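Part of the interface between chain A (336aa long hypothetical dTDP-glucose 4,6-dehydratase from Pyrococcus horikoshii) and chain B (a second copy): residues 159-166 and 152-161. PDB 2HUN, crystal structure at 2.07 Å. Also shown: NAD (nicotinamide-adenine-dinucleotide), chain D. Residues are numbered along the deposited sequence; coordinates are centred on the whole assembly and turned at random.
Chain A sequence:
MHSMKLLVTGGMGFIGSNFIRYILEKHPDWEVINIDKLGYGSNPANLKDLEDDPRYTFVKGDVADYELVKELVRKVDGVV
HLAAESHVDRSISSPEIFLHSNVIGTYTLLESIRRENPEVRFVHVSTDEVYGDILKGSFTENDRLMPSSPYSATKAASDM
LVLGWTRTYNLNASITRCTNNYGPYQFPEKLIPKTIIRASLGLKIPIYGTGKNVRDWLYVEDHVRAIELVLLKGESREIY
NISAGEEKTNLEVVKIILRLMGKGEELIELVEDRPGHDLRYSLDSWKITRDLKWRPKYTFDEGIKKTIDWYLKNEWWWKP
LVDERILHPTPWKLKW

Chain A (159-166) DMLVLGWT
Chain B, residues 152-161: SATKAASDML

Two helices, one from each copy of the protein, lie side by side and run in nearly opposite directions: the N-to-C directions of residues 159-166 of chain A and 152-161 of chain B differ by 169°, and the axes approach to 8.1 Å. Both stretches are helical throughout, and both helices extend beyond them at either end. Phi and psi stay between -74° and -54° and between -49° and -26°, and i to i+4 bonds run along each backbone, for example G164(A) N to M160(A) O at 3.0 Å and A157(B) N to A153(B) O at 2.8 Å. The register is set where G164(A) faces A153(B), their CA atoms 4.9 Å apart.

The helices come closest in register where a glycine faces an alanine. The methyl of A153(B) is the bump, pointing toward chain A, and the hollow that receives it is formed by M160(A), L161(A), G164(A) and W165(A). Its CB lies 3.7 Å from M160(A) O and 3.8 Å from G164(A) CA, so it rests directly against backbone. Glycine leaves the space open: an ideal CB on G164(A) would point toward chain B and fall 2.3 Å from A153(B) CB, a clash. W165(A), with chi1 at -100°, between wells, and chi2 at -113°, closes the hollow with the edge of its ring; CZ3 is 4.2 Å from A153(B) CB, and CH2 is 4.3 Å from T154(B) CG2.

The reciprocal knob is M160(A), one turn before the glycine. Its CA-to-CB bond points toward chain B, and its side chain sits among A153(B), A156(B), A157(B) and M160(B), while its end leads away. Chi1 and chi2 are both m (-64°, -51°), with chi3 at 94°. M160(A) CG meets A156(B) CB at 3.9 Å and M160(B) CG at 4.0 Å, and M160(A) CB lies 4.1 Å from A157(B) N. M160(B) has nearly the same shape (chi -60°, -62°, 92°), and the two copies of this residue meet with their CG atoms closest.

The CA-to-CB bond of L161(A) points sideways, but its m,t rotamer (-60°, -177°) brings the end nearer the other stretch. There L161(A) CD2 approaches T154(B) CG2 at 4.0 Å, A157(B) CB at 4.1 Å and A153(B) O at 4.0 Å. T154(B), chi1 p at 57°, offers its methyl to both L161(A) and W165(A).

No hydrogen bond crosses between the stretches; the 321 Å² they bury, both sides summed, is held by apolar packing and fit. The side-chain polar groups bond away from this contact, some within their own helix. T166(A), chi1 m, bonds through OG1 to V162(A) O at 2.7 Å, and S158(B), chi1 p, makes a very short bond from OG to K155(B) O at 2.5 Å. K155(B), out of reach of the chain A stretch, with chi angles m, m, m, t, donates from K155(B) NZ to NAD O3D at 2.8 Å.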

# COMPACT_ATOMS: atom_id res chain seq x y z
N ASP A 159 3.79 -2.34 -2.99
CA ASP A 159 4.07 -3.59 -2.27
C ASP A 159 2.76 -4.35 -2.03
O ASP A 159 2.68 -5.56 -2.24
CB ASP A 159 4.73 -3.31 -0.91
CG ASP A 159 6.18 -2.87 -1.03
OD1 ASP A 159 6.65 -2.69 -2.17
OD2 ASP A 159 6.84 -2.71 0.01
N MET A 160 1.74 -3.64 -1.57
CA MET A 160 0.45 -4.26 -1.28
C MET A 160 -0.16 -4.94 -2.50
O MET A 160 -0.72 -6.05 -2.39
CB MET A 160 -0.53 -3.22 -0.70
CG MET A 160 -0.11 -2.63 0.64
SD MET A 160 0.32 -3.88 1.89
CE MET A 160 2.05 -4.01 1.69
N LEU A 161 -0.06 -4.30 -3.67
CA LEU A 161 -0.62 -4.90 -4.89
C LEU A 161 0.11 -6.19 -5.19
O LEU A 161 -0.50 -7.20 -5.54
CB LEU A 161 -0.49 -3.94 -6.08
CG LEU A 161 -1.19 -2.58 -5.96
CD1 LEU A 161 -1.02 -1.80 -7.25
CD2 LEU A 161 -2.66 -2.79 -5.64
N VAL A 162 1.44 -6.18 -5.05
CA VAL A 162 2.21 -7.38 -5.32
C VAL A 162 1.79 -8.54 -4.41
O VAL A 162 1.64 -9.67 -4.87
CB VAL A 162 3.73 -7.13 -5.14
CG1 VAL A 162 4.49 -8.44 -5.26
CG2 VAL A 162 4.21 -6.17 -6.21
N LEU A 163 1.59 -8.26 -3.13
CA LEU A 163 1.18 -9.30 -2.19
C LEU A 163 -0.18 -9.87 -2.60
O LEU A 163 -0.38 -11.08 -2.62
CB LEU A 163 1.10 -8.72 -0.77
CG LEU A 163 2.43 -8.32 -0.12
CD1 LEU A 163 2.19 -7.66 1.24
CD2 LEU A 163 3.31 -9.54 0.04
N GLY A 164 -1.10 -8.98 -2.95
CA GLY A 164 -2.44 -9.39 -3.35
C GLY A 164 -2.51 -10.19 -4.63
O GLY A 164 -3.15 -11.24 -4.68
N TRP A 165 -1.87 -9.68 -5.68
CA TRP A 165 -1.86 -10.35 -6.98
C TRP A 165 -1.18 -11.72 -6.90
O TRP A 165 -1.62 -12.68 -7.52
CB TRP A 165 -1.15 -9.48 -8.01
CG TRP A 165 -2.08 -8.70 -8.92
CD1 TRP A 165 -2.24 -8.88 -10.26
CD2 TRP A 165 -2.94 -7.61 -8.55
NE1 TRP A 165 -3.14 -7.97 -10.76
CE2 TRP A 165 -3.59 -7.18 -9.73
CE3 TRP A 165 -3.22 -6.96 -7.35
CZ2 TRP A 165 -4.50 -6.12 -9.74
CZ3 TRP A 165 -4.13 -5.91 -7.35
CH2 TRP A 165 -4.76 -5.50 -8.55
N THR A 166 -0.11 -11.80 -6.12
CA THR A 166 0.62 -13.05 -5.95
C THR A 166 -0.28 -14.17 -5.44
O THR A 166 -0.23 -15.30 -5.95
CB THR A 166 1.81 -12.86 -4.98
OG1 THR A 166 2.77 -11.97 -5.57
CG2 THR A 166 2.48 -14.19 -4.68
N SER B 152 -8.94 -6.60 -1.56
CA SER B 152 -8.24 -6.23 -0.33
C SER B 152 -6.87 -5.60 -0.58
O SER B 152 -6.39 -4.83 0.24
CB SER B 152 -8.13 -7.43 0.62
OG SER B 152 -7.44 -8.49 0.01
N ALA B 153 -6.25 -5.94 -1.70
CA ALA B 153 -4.95 -5.39 -2.04
C ALA B 153 -5.07 -3.91 -2.40
O ALA B 153 -4.23 -3.10 -2.00
CB ALA B 153 -4.34 -6.16 -3.20
N THR B 154 -6.10 -3.56 -3.16
CA THR B 154 -6.30 -2.17 -3.54
C THR B 154 -6.81 -1.38 -2.34
O THR B 154 -6.51 -0.20 -2.21
CB THR B 154 -7.27 -2.03 -4.75
OG1 THR B 154 -8.53 -2.64 -4.43
CG2 THR B 154 -6.69 -2.71 -5.99
N LYS B 155 -7.56 -2.03 -1.45
CA LYS B 155 -8.02 -1.33 -0.25
C LYS B 155 -6.76 -1.07 0.59
O LYS B 155 -6.61 -0.00 1.18
CB LYS B 155 -9.00 -2.19 0.56
CG LYS B 155 -10.39 -2.29 -0.03
CD LYS B 155 -11.12 -0.94 -0.06
CE LYS B 155 -11.38 -0.39 1.35
NZ LYS B 155 -12.14 0.90 1.31
N ALA B 156 -5.87 -2.05 0.64
CA ALA B 156 -4.64 -1.91 1.41
C ALA B 156 -3.76 -0.82 0.80
O ALA B 156 -3.10 -0.06 1.51
CB ALA B 156 -3.89 -3.24 1.44
N ALA B 157 -3.75 -0.74 -0.53
CA ALA B 157 -2.95 0.27 -1.21
C ALA B 157 -3.52 1.65 -0.86
O ALA B 157 -2.76 2.59 -0.61
CB ALA B 157 -3.00 0.05 -2.73
N SER B 158 -4.85 1.75 -0.82
CA SER B 158 -5.49 3.02 -0.48
C SER B 158 -5.13 3.44 0.95
O SER B 158 -4.84 4.61 1.20
CB SER B 158 -7.02 2.92 -0.65
OG SER B 158 -7.61 2.08 0.33
N ASP B 159 -5.13 2.49 1.88
CA ASP B 159 -4.76 2.79 3.27
C ASP B 159 -3.38 3.45 3.31
O ASP B 159 -3.18 4.45 4.00
CB ASP B 159 -4.66 1.51 4.12
CG ASP B 159 -6.01 0.92 4.47
OD1 ASP B 159 -7.05 1.44 4.02
OD2 ASP B 159 -6.01 -0.10 5.20
N MET B 160 -2.43 2.86 2.59
CA MET B 160 -1.07 3.37 2.55
C MET B 160 -0.99 4.81 2.02
O MET B 160 -0.25 5.63 2.56
CB MET B 160 -0.19 2.45 1.69
CG MET B 160 -0.11 1.02 2.19
SD MET B 160 0.64 0.90 3.83
CE MET B 160 -0.83 0.98 4.87
N LEU B 161 -1.74 5.12 0.97
CA LEU B 161 -1.74 6.47 0.43
C LEU B 161 -2.23 7.44 1.50
O LEU B 161 -1.65 8.50 1.70
CB LEU B 161 -2.64 6.57 -0.82
CG LEU B 161 -2.26 5.70 -2.03
CD1 LEU B 161 -3.13 6.10 -3.23
CD2 LEU B 161 -0.79 5.88 -2.37
PA NAD D . -21.34 -1.60 -1.24
O1A NAD D . -20.74 -2.37 -2.34
O2A NAD D . -22.70 -1.97 -0.74
O5B NAD D . -21.42 -0.06 -1.70
C5B NAD D . -20.30 0.67 -2.20
C4B NAD D . -20.87 2.04 -2.60
O4B NAD D . -19.82 2.89 -3.07
C3B NAD D . -21.92 1.93 -3.76
O3B NAD D . -23.06 2.73 -3.46
C2B NAD D . -21.13 2.40 -4.99
O2B NAD D . -21.89 2.98 -6.05
C1B NAD D . -20.14 3.37 -4.37
N9A NAD D . -18.89 3.52 -5.14
C8A NAD D . -18.04 2.57 -5.53
N7A NAD D . -17.02 3.13 -6.20
C5A NAD D . -17.22 4.45 -6.23
C6A NAD D . -16.52 5.55 -6.77
N6A NAD D . -15.37 5.43 -7.43
N1A NAD D . -17.08 6.84 -6.58
C2A NAD D . -18.29 7.00 -5.88
N3A NAD D . -18.96 5.95 -5.37
C4A NAD D . -18.42 4.71 -5.55
O3 NAD D . -20.34 -1.87 -0.02
PN NAD D . -20.26 -1.47 1.52
O1N NAD D . -20.23 -2.78 2.20
O2N NAD D . -21.38 -0.58 1.91
O5D NAD D . -18.79 -0.85 1.70
C5D NAD D . -18.54 0.46 2.20
C4D NAD D . -17.10 0.52 2.73
O4D NAD D . -16.93 -0.29 3.91
C3D NAD D . -16.07 0.05 1.68
O3D NAD D . -14.95 0.97 1.69
C2D NAD D . -15.66 -1.35 2.19
O2D NAD D . -14.32 -1.63 1.80
C1D NAD D . -15.84 -1.20 3.70
N1N NAD D . -16.12 -2.46 4.41
C2N NAD D . -17.35 -3.19 4.24
C3N NAD D . -17.53 -4.38 4.97
C7N NAD D . -18.83 -5.21 4.84
O7N NAD D . -18.96 -6.22 5.54
N7N NAD D . -19.78 -4.82 4.01
C4N NAD D . -16.52 -4.85 5.85
C5N NAD D . -15.32 -4.13 6.00
C6N NAD D . -15.11 -2.93 5.29